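Local coordinates for protein minor fimbrium subunit Mfa5 (Porphyromonas gingivalis ATCC 33277, PDB 6TNJ) that serves as an accessory subunit of the minor fimbriae, adhesive surface pili that bind host cells and other oral bacteria, and carries a calcium-binding von Willebrand factor A domain, at residues 12-17 and 113-118; 37-42 and 282-287; 124-129 and 189-194. One frame throughout, in Å; residues are numbered along the deposited sequence. Where two conformers were deposited one is given.

Overall arrangement
From the N terminus the chain runs through strand 9-16 into helix 26-43, contributing 12-17 and then 37-42. Interaction 1 closes the first loop when strand 110-117 returns beside strand 9-16 in the centre of the main sheet. Interaction 3 follows in series: the loop leaving strand 110-117 is met at 124-129 by residues 189-194, about 10 Å from interaction 1 between nearest atoms. Interaction 2 closes last and crosses interaction 1, joining the first helix to the last one, 276-290; its long loop encloses all of interaction 3. Phe-39 and Ile-283 pack on Ile-114, so interactions 1 and 2 touch, whereas interaction 3 lies across the chain's centre from interaction 2.

Interaction 1. Residues 12-17 and 113-118. With CA (calcium ion), chain C.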
loop_
_atom_site.group_PDB
_atom_site.type_symbol
_atom_site.label_atom_id
_atom_site.label_comp_id
_atom_site.label_asym_id
_atom_site.label_seq_id
_atom_site.Cartn_x
_atom_site.Cartn_y
_atom_site.Cartn_z
ATOM N N VAL A 12 1.574 -3.873 -11.942
ATOM C CA VAL A 12 0.410 -4.091 -11.101
ATOM C C VAL A 12 0.062 -2.762 -10.438
ATOM O O VAL A 12 0.865 -2.221 -9.666
ATOM C CB VAL A 12 0.624 -5.184 -10.037
ATOM C CG1 VAL A 12 -0.700 -5.303 -9.275
ATOM C CG2 VAL A 12 1.061 -6.527 -10.617
ATOM N N MET A 13 -1.126 -2.231 -10.747
ATOM C CA MET A 13 -1.663 -1.048 -10.083
ATOM C C MET A 13 -2.420 -1.482 -8.831
ATOM O O MET A 13 -3.259 -2.381 -8.886
ATOM C CB MET A 13 -2.591 -0.272 -11.029
ATOM C CG MET A 13 -1.900 0.232 -12.295
ATOM S SD MET A 13 -3.080 0.857 -13.499
ATOM C CE MET A 13 -3.564 2.393 -12.745
ATOM N N VAL A 14 -2.124 -0.835 -7.705
ATOM C CA VAL A 14 -2.711 -1.151 -6.411
ATOM C C VAL A 14 -3.291 0.152 -5.878
ATOM O O VAL A 14 -2.539 1.047 -5.476
ATOM C CB VAL A 14 -1.686 -1.730 -5.424
ATOM C CG1 VAL A 14 -2.368 -2.101 -4.105
ATOM C CG2 VAL A 14 -0.976 -2.914 -6.036
ATOM N N ILE A 15 -4.618 0.265 -5.869
ATOM C CA ILE A 15 -5.282 1.531 -5.571
ATOM C C ILE A 15 -6.095 1.396 -4.295
ATOM O O ILE A 15 -7.017 0.578 -4.207
ATOM C CB ILE A 15 -6.185 2.002 -6.721
ATOM C CG1 ILE A 15 -5.416 2.074 -8.041
ATOM C CG2 ILE A 15 -6.775 3.336 -6.367
ATOM C CD1 ILE A 15 -4.284 3.052 -8.047
ATOM N N ASP A 16 -5.783 2.236 -3.317
ATOM C CA ASP A 16 -6.556 2.347 -2.078
ATOM C C ASP A 16 -7.897 3.041 -2.351
ATOM O O ASP A 16 -7.919 4.198 -2.782
ATOM C CB ASP A 16 -5.706 3.144 -1.091
ATOM C CG ASP A 16 -6.350 3.332 0.261
ATOM O OD1 ASP A 16 -7.474 2.814 0.476
ATOM O OD2 ASP A 16 -5.716 4.022 1.093
ATOM N N GLN A 17 -9.010 2.350 -2.070
ATOM C CA GLN A 17 -10.350 2.917 -2.209
ATOM C C GLN A 17 -11.034 3.018 -0.847
ATOM O O GLN A 17 -12.236 2.741 -0.698
ATOM C CB GLN A 17 -11.213 2.114 -3.203
ATOM C CG GLN A 17 -11.447 0.638 -2.876
ATOM C CD GLN A 17 -12.528 -0.032 -3.723
ATOM O OE1 GLN A 17 -12.763 0.322 -4.891
ATOM N NE2 GLN A 17 -13.194 -1.013 -3.127
ATOM N N ILE A 113 5.245 -2.350 -9.437
ATOM C CA ILE A 113 4.032 -2.162 -8.664
ATOM C C ILE A 113 3.847 -0.666 -8.435
ATOM O O ILE A 113 4.798 0.040 -8.088
ATOM C CB ILE A 113 4.086 -2.925 -7.322
ATOM C CG1 ILE A 113 4.122 -4.442 -7.540
ATOM C CG2 ILE A 113 2.907 -2.513 -6.466
ATOM C CD1 ILE A 113 4.580 -5.269 -6.294
ATOM N N ILE A 114 2.633 -0.173 -8.631
ATOM C CA ILE A 114 2.303 1.201 -8.310
ATOM C C ILE A 114 1.290 1.151 -7.183
ATOM O O ILE A 114 0.176 0.633 -7.357
ATOM C CB ILE A 114 1.754 1.974 -9.508
ATOM C CG1 ILE A 114 2.757 1.952 -10.657
ATOM C CG2 ILE A 114 1.474 3.385 -9.091
ATOM C CD1 ILE A 114 2.192 2.456 -11.933
ATOM N N LEU A 115 1.683 1.660 -6.028
ATOM C CA LEU A 115 0.825 1.743 -4.864
ATOM C C LEU A 115 0.372 3.182 -4.687
ATOM O O LEU A 115 1.190 4.096 -4.635
ATOM C CB LEU A 115 1.556 1.274 -3.604
ATOM C CG LEU A 115 0.767 1.474 -2.307
ATOM C CD1 LEU A 115 -0.509 0.625 -2.315
ATOM C CD2 LEU A 115 1.624 1.178 -1.073
ATOM N N MET A 116 -0.922 3.376 -4.542
ATOM C CA MET A 116 -1.468 4.686 -4.270
ATOM C C MET A 116 -2.369 4.580 -3.052
ATOM O O MET A 116 -3.263 3.731 -3.034
ATOM C CB MET A 116 -2.237 5.165 -5.496
ATOM C CG MET A 116 -2.882 6.488 -5.371
ATOM S SD MET A 116 -3.907 6.789 -6.832
ATOM C CE MET A 116 -4.969 7.981 -6.073
ATOM N N SER A 117 -2.130 5.420 -2.045
ATOM C CA SER A 117 -2.928 5.444 -0.828
ATOM C C SER A 117 -3.034 6.868 -0.291
ATOM O O SER A 117 -2.074 7.645 -0.358
ATOM C CB SER A 117 -2.333 4.516 0.232
ATOM O OG SER A 117 -3.029 4.633 1.456
ATOM N N ASP A 118 -4.218 7.205 0.235
ATOM C CA ASP A 118 -4.489 8.507 0.827
ATOM C C ASP A 118 -4.556 8.447 2.348
ATOM O O ASP A 118 -5.148 9.329 2.973
ATOM C CB ASP A 118 -5.795 9.095 0.267
ATOM C CG ASP A 118 -7.026 8.403 0.796
ATOM O OD1 ASP A 118 -6.940 7.208 1.144
ATOM O OD2 ASP A 118 -8.077 9.053 0.879
HETATM CA CA CA C . -7.843 6.529 3.224
HETATM O O HOH W 1 -6.377 5.295 3.321
HETATM O O HOH W 2 -7.229 8.699 4.956
HETATM O O HOH W 3 -8.275 6.476 5.446
#
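Val-12 to Ile-15 pair in parallel with Ile-113 to Met-116, the strand axes 4.8 Å apart and 10° from aligned. Four backbone bonds zip them together: Ile-114 N to Val-12 O, Val-14 N to Ile-114 O, Met-116 N to Val-14 O and Asp-16 N to Met-116 O.

On one face, Val-14 sends its two methyls to different neighbours. CG1 meets Leu-115 CD1 at 3.8 Å, while CG2, on the side of the backbone N, meets Ile-113 CG2 at 3.9 Å. On the other face Ile-15 reaches across to Met-116, its CD1 lying 3.9 Å from Met-116 CB.

The C-terminal ends carry the metal site. Asp-16 opens the DxSxS sequence of a metal-ion-dependent adhesion site, the MIDAS of von Willebrand A domains. With CG trans to the backbone N (chi1 -179°), its carboxylate swings toward the neighbouring strand, where Ser-117 OG donates to OD2 over 2.8 Å, on the anti side of that oxygen. Ser-18 OG bonds to OD1. Asp-118 OD1 binds the calcium ion directly at 2.4 Å, as does Ser-20, and the salt bridge from Arg-28 to OD2 probably helps to fix this carboxylate. The two carboxylate planes are 79° apart, with Asp-16 OD2 and Asp-118 OD1 3.4 Å from each other; the nearby cation would ease that meeting of acceptors.

Strands 53-60 and 240-246 flank the pair in the sheet, and helix 26-43 packs over Met-13, Ile-114 and Met-116.

Interaction 2. Residues 37-42 and 282-287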
loop_
_atom_site.group_PDB
_atom_site.type_symbol
_atom_site.label_atom_id
_atom_site.label_comp_id
_atom_site.label_asym_id
_atom_site.label_seq_id
_atom_site.Cartn_x
_atom_site.Cartn_y
_atom_site.Cartn_z
ATOM N N GLN A 37 -7.017 5.895 -15.520
ATOM C CA GLN A 37 -7.301 5.581 -16.917
ATOM C C GLN A 37 -6.257 6.199 -17.824
ATOM O O GLN A 37 -5.819 5.581 -18.804
ATOM C CB GLN A 37 -8.687 6.086 -17.295
ATOM C CG GLN A 37 -9.803 5.351 -16.600
ATOM C CD GLN A 37 -11.153 5.885 -17.028
ATOM O OE1 GLN A 37 -11.759 5.370 -17.958
ATOM N NE2 GLN A 37 -11.615 6.940 -16.364
ATOM N N ARG A 38 -5.826 7.413 -17.494
ATOM C CA ARG A 38 -4.791 8.067 -18.276
ATOM C C ARG A 38 -3.523 7.223 -18.309
ATOM O O ARG A 38 -2.904 7.059 -19.368
ATOM C CB ARG A 38 -4.517 9.446 -17.678
ATOM C CG ARG A 38 -3.376 10.220 -18.302
ATOM C CD ARG A 38 -3.052 11.464 -17.460
ATOM N NE ARG A 38 -1.925 12.230 -17.999
ATOM C CZ ARG A 38 -2.031 13.119 -18.981
ATOM N NH1 ARG A 38 -3.220 13.351 -19.533
ATOM N NH2 ARG A 38 -0.951 13.772 -19.413
ATOM N N PHE A 39 -3.116 6.689 -17.156
ATOM C CA PHE A 39 -1.928 5.841 -17.103
ATOM C C PHE A 39 -2.108 4.597 -17.972
ATOM O O PHE A 39 -1.225 4.233 -18.755
ATOM C CB PHE A 39 -1.635 5.456 -15.647
ATOM C CG PHE A 39 -0.477 4.503 -15.493
ATOM C CD1 PHE A 39 -0.692 3.159 -15.326
ATOM C CD2 PHE A 39 0.834 4.970 -15.520
ATOM C CE1 PHE A 39 0.378 2.272 -15.211
ATOM C CE2 PHE A 39 1.913 4.098 -15.383
ATOM C CZ PHE A 39 1.682 2.746 -15.229
ATOM N N VAL A 40 -3.249 3.934 -17.844
ATOM C CA VAL A 40 -3.496 2.721 -18.625
ATOM C C VAL A 40 -3.368 3.009 -20.113
ATOM O O VAL A 40 -2.729 2.254 -20.865
ATOM C CB VAL A 40 -4.883 2.143 -18.284
ATOM C CG1 VAL A 40 -5.301 1.107 -19.324
ATOM C CG2 VAL A 40 -4.898 1.521 -16.876
ATOM N N LYS A 41 -3.995 4.096 -20.571
ATOM C CA LYS A 41 -3.942 4.450 -21.987
ATOM C C LYS A 41 -2.522 4.783 -22.430
ATOM O O LYS A 41 -2.099 4.409 -23.532
ATOM C CB LYS A 41 -4.865 5.626 -22.255
ATOM C CG LYS A 41 -6.316 5.335 -21.985
ATOM C CD LYS A 41 -7.140 6.591 -22.074
ATOM C CE LYS A 41 -8.613 6.273 -21.908
ATOM N NZ LYS A 41 -9.412 7.478 -21.549
ATOM N N LYS A 42 -1.773 5.494 -21.581
ATOM C CA LYS A 42 -0.400 5.848 -21.911
ATOM C C LYS A 42 0.478 4.612 -22.041
ATOM O O LYS A 42 1.352 4.556 -22.914
ATOM C CB LYS A 42 0.161 6.784 -20.835
ATOM C CG LYS A 42 1.394 7.568 -21.250
ATOM C CD LYS A 42 1.708 8.679 -20.243
ATOM C CE LYS A 42 0.637 9.771 -20.210
ATOM N NZ LYS A 42 0.472 10.478 -21.519
ATOM N N ASN A 282 4.925 10.825 -14.703
ATOM C CA ASN A 282 6.342 10.631 -14.433
ATOM C C ASN A 282 6.657 9.152 -14.243
ATOM O O ASN A 282 7.715 8.673 -14.676
ATOM C CB ASN A 282 6.766 11.438 -13.215
ATOM C CG ASN A 282 8.272 11.398 -12.992
ATOM O OD1 ASN A 282 8.777 10.601 -12.207
ATOM N ND2 ASN A 282 8.997 12.252 -13.708
ATOM N N ILE A 283 5.746 8.405 -13.610
ATOM C CA ILE A 283 5.976 6.974 -13.419
ATOM C C ILE A 283 6.000 6.254 -14.758
ATOM O O ILE A 283 6.849 5.385 -14.998
ATOM C CB ILE A 283 4.919 6.378 -12.471
ATOM C CG1 ILE A 283 5.140 6.923 -11.056
ATOM C CG2 ILE A 283 4.976 4.852 -12.533
ATOM C CD1 ILE A 283 3.980 6.664 -10.118
ATOM N N ALA A 284 5.065 6.592 -15.650
ATOM C CA ALA A 284 5.061 5.994 -16.977
ATOM C C ALA A 284 6.351 6.298 -17.720
ATOM O O ALA A 284 6.894 5.434 -18.413
ATOM C CB ALA A 284 3.864 6.511 -17.778
ATOM N N GLN A 285 6.834 7.537 -17.614
ATOM C CA GLN A 285 8.086 7.923 -18.259
ATOM C C GLN A 285 9.248 7.108 -17.718
ATOM O O GLN A 285 10.061 6.577 -18.485
ATOM C CB GLN A 285 8.337 9.414 -18.036
ATOM C CG GLN A 285 9.545 9.966 -18.756
ATOM C CD GLN A 285 9.681 11.471 -18.585
ATOM O OE1 GLN A 285 9.165 12.252 -19.388
ATOM N NE2 GLN A 285 10.370 11.883 -17.527
ATOM N N THR A 286 9.357 7.020 -16.389
ATOM C CA THR A 286 10.414 6.220 -15.772
ATOM C C THR A 286 10.366 4.781 -16.256
ATOM O O THR A 286 11.394 4.201 -16.633
ATOM C CB THR A 286 10.296 6.283 -14.253
ATOM O OG1 THR A 286 10.521 7.632 -13.825
ATOM C CG2 THR A 286 11.287 5.354 -13.600
ATOM N N ILE A 287 9.181 4.182 -16.260
ATOM C CA ILE A 287 9.062 2.811 -16.737
ATOM C C ILE A 287 9.520 2.718 -18.191
ATOM O O ILE A 287 10.287 1.827 -18.559
ATOM C CB ILE A 287 7.626 2.287 -16.550
ATOM C CG1 ILE A 287 7.301 2.195 -15.060
ATOM C CG2 ILE A 287 7.468 0.935 -17.207
ATOM C CD1 ILE A 287 5.856 1.832 -14.786
#
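Two of the helices that cover one face of the central sheet in this von Willebrand A domain, a Rossmann-like alpha/beta fold, meet where Phe-39 and Lys-42 face Ala-284. The segments run nearly parallel, with a signed crossing angle of -23° and axes 10.3 Å apart at closest approach. The small Ala-284 lies opposite Phe-39, their CA atoms 7.0 Å apart.

The Ala-284 methyl is the hub. Its CB lies 3.9 Å from Phe-39 CE2, approaching the ring obliquely, and it also touches the aliphatic shaft of Lys-42, with CD of that lysine likewise 3.9 Å from Ala-284 CB. Phe-39 holds its ring in the groove between the helices because CG stands trans to the backbone N (chi1 176°), which brings the CE2 and CZ side of the ring up to the second helix. There Ile-287 CD1 comes in at the ring edge, near its plane, 4.3 Å from Phe-39 CZ. Ile-283 CG2 makes a slanting approach, 4.3 Å from Phe-39 CE2.

No hydrogen bond joins the segments; this is apolar packing, topped on the solvent side by Lys-42. The lysine chain bends about the bonds on either side of CD, the carbon that rests on Ala-284. One turn away from Ala-284, Arg-38 NE makes a salt bridge with Asp-281, a polar tie between the same two helices.

Beneath, Phe-39 rests on Met-13 and Ile-114, Ile-283 on Ile-114 and Ile-244, and Ile-287 on Val-9 and His-242. The contact therefore roofs strands 9-16, 110-117 and 240-246, while Val-40 packs against helix 74-82 on its other flank.

Interaction 3. Residues 124-129 and 189-194; sequences QYPVKN and KFDYSN
Tyr-125 and Tyr-192 meet with their rings steeply inclined, planes 79° apart and centroids 5.7 Å from each other; the nearest atoms are Tyr-125 CD2 and Tyr-192 CD1, at 3.7 Å. CB of Phe-190 lies over one face of the Tyr-192 ring, toward its rim. At the edge of the Phe-190 ring sit Tyr-125 O and Gln-124 NE2, and the glutamine amide donates to that same Tyr-125 O, in its own plane. Helices 92-103 and 223-236 pack against this aromatic group.

Between two irregular loops, Val-127 and Phe-190 form a single beta bridge: Asp-191 N donates to Pro-126 O over 3.0 Å, and Lys-128 N to Lys-189 O over 2.7 Å, almost straight at 177°. Next to it Asp-191 OD1 takes both Ser-193 N and OG, closing an Asx turn.

The outer edge belongs to two lysines. Lys-128, kinked at chi3 (-59°), folds back to place NZ 3.0 Å from Phe-190 O, above that carbonyl's plane. Lys-189 crosses Val-127 at a slant, its CD touching CG1, and its NZ donates to Lys-128 O at 2.9 Å and Asn-129 O at 2.7 Å while forming a salt bridge with Asp-134.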
loop_
_atom_site.group_PDB
_atom_site.type_symbol
_atom_site.label_atom_id
_atom_site.label_comp_id
_atom_site.label_asym_id
_atom_site.label_seq_id
_atom_site.Cartn_x
_atom_site.Cartn_y
_atom_site.Cartn_z
ATOM N N GLN A 124 -4.219 -5.171 8.985
ATOM C CA GLN A 124 -3.109 -6.031 8.587
ATOM C C GLN A 124 -3.469 -7.490 8.839
ATOM O O GLN A 124 -4.460 -7.800 9.510
ATOM C CB GLN A 124 -1.821 -5.671 9.324
ATOM C CG GLN A 124 -1.794 -6.138 10.768
ATOM C CD GLN A 124 -0.423 -6.006 11.384
ATOM O OE1 GLN A 124 0.029 -4.915 11.733
ATOM N NE2 GLN A 124 0.259 -7.122 11.503
ATOM N N TYR A 125 -2.603 -8.408 8.332
ATOM C CA TYR A 125 -2.813 -9.821 8.565
ATOM C C TYR A 125 -2.293 -10.241 9.936
ATOM O O TYR A 125 -1.343 -9.651 10.464
ATOM C CB TYR A 125 -2.128 -10.661 7.494
ATOM C CG TYR A 125 -2.728 -10.460 6.143
ATOM C CD1 TYR A 125 -4.101 -10.546 5.958
ATOM C CD2 TYR A 125 -1.939 -10.161 5.039
ATOM C CE1 TYR A 125 -4.664 -10.340 4.735
ATOM C CE2 TYR A 125 -2.529 -9.967 3.769
ATOM C CZ TYR A 125 -3.885 -10.044 3.648
ATOM O OH TYR A 125 -4.494 -9.823 2.427
ATOM N N PRO A 126 -2.896 -11.272 10.524
ATOM C CA PRO A 126 -2.413 -11.786 11.805
ATOM C C PRO A 126 -0.962 -12.224 11.736
ATOM O O PRO A 126 -0.481 -12.675 10.690
ATOM C CB PRO A 126 -3.322 -12.995 12.073
ATOM C CG PRO A 126 -4.554 -12.742 11.280
ATOM C CD PRO A 126 -4.075 -12.013 10.036
ATOM N N VAL A 127 -0.301 -12.143 12.901
ATOM C CA VAL A 127 1.055 -12.647 13.123
ATOM C C VAL A 127 0.978 -14.013 13.788
ATOM O O VAL A 127 0.356 -14.176 14.842
ATOM C CB VAL A 127 1.871 -11.667 13.977
ATOM C CG1 VAL A 127 3.268 -12.189 14.223
ATOM C CG2 VAL A 127 1.956 -10.320 13.270
ATOM N N LYS A 128 1.634 -14.985 13.178
ATOM C CA LYS A 128 1.629 -16.358 13.658
ATOM C C LYS A 128 2.664 -16.556 14.749
ATOM O O LYS A 128 3.724 -15.923 14.760
ATOM C CB LYS A 128 1.919 -17.298 12.499
ATOM C CG LYS A 128 0.824 -17.275 11.484
ATOM C CD LYS A 128 1.066 -18.223 10.336
ATOM C CE LYS A 128 2.336 -17.886 9.641
ATOM N NZ LYS A 128 2.339 -18.450 8.270
ATOM N N ASN A 129 2.348 -17.466 15.665
ATOM C CA ASN A 129 3.162 -17.740 16.838
ATOM C C ASN A 129 3.767 -16.448 17.377
ATOM O O ASN A 129 4.978 -16.302 17.522
ATOM C CB ASN A 129 4.249 -18.758 16.524
ATOM C CG ASN A 129 4.671 -19.529 17.747
ATOM O OD1 ASN A 129 4.083 -19.377 18.813
ATOM N ND2 ASN A 129 5.708 -20.350 17.607
ATOM N N LYS A 189 5.984 -15.203 9.079
ATOM C CA LYS A 189 5.272 -14.767 10.268
ATOM C C LYS A 189 3.825 -14.381 10.008
ATOM O O LYS A 189 3.053 -14.297 10.960
ATOM C CB LYS A 189 6.005 -13.595 10.911
ATOM C CG LYS A 189 7.010 -14.049 11.955
ATOM C CD LYS A 189 6.326 -14.083 13.313
ATOM C CE LYS A 189 7.037 -14.943 14.305
ATOM N NZ LYS A 189 6.298 -14.949 15.580
ATOM N N PHE A 190 3.418 -14.138 8.767
ATOM C CA PHE A 190 2.061 -13.653 8.518
ATOM C C PHE A 190 1.136 -14.804 8.134
ATOM O O PHE A 190 1.532 -15.711 7.400
ATOM C CB PHE A 190 2.043 -12.590 7.415
ATOM C CG PHE A 190 2.705 -11.308 7.809
ATOM C CD1 PHE A 190 2.145 -10.504 8.786
ATOM C CD2 PHE A 190 3.897 -10.920 7.221
ATOM C CE1 PHE A 190 2.748 -9.315 9.165
ATOM C CE2 PHE A 190 4.521 -9.738 7.603
ATOM C CZ PHE A 190 3.943 -8.937 8.581
ATOM N N ASP A 191 -0.097 -14.758 8.636
ATOM C CA ASP A 191 -1.154 -15.686 8.232
ATOM C C ASP A 191 -1.762 -15.127 6.962
ATOM O O ASP A 191 -2.504 -14.142 7.002
ATOM C CB ASP A 191 -2.203 -15.826 9.334
ATOM C CG ASP A 191 -3.355 -16.741 8.956
ATOM O OD1 ASP A 191 -3.396 -17.239 7.818
ATOM O OD2 ASP A 191 -4.249 -16.939 9.815
ATOM N N TYR A 192 -1.420 -15.732 5.824
ATOM C CA TYR A 192 -1.987 -15.369 4.534
ATOM C C TYR A 192 -3.084 -16.335 4.063
ATOM O O TYR A 192 -3.425 -16.342 2.875
ATOM C CB TYR A 192 -0.894 -15.343 3.462
ATOM C CG TYR A 192 0.210 -14.321 3.607
ATOM C CD1 TYR A 192 -0.046 -12.961 3.606
ATOM C CD2 TYR A 192 1.522 -14.734 3.705
ATOM C CE1 TYR A 192 1.003 -12.019 3.711
ATOM C CE2 TYR A 192 2.549 -13.822 3.829
ATOM C CZ TYR A 192 2.290 -12.471 3.807
ATOM O OH TYR A 192 3.365 -11.617 3.915
ATOM N N SER A 193 -3.644 -17.146 4.955
ATOM C CA SER A 193 -4.642 -18.134 4.534
ATOM C C SER A 193 -5.935 -17.495 4.034
ATOM O O SER A 193 -6.689 -18.139 3.280
ATOM C CB SER A 193 -4.936 -19.094 5.695
ATOM O OG SER A 193 -5.573 -18.438 6.778
ATOM N N ASN A 194 -6.189 -16.241 4.410
ATOM C CA ASN A 194 -7.406 -15.511 4.065
ATOM C C ASN A 194 -7.017 -14.058 3.800
ATOM O O ASN A 194 -6.718 -13.312 4.741
ATOM C CB ASN A 194 -8.406 -15.626 5.205
ATOM C CG ASN A 194 -9.605 -14.728 5.051
ATOM O OD1 ASN A 194 -9.875 -14.169 3.989
ATOM N ND2 ASN A 194 -10.365 -14.616 6.126
#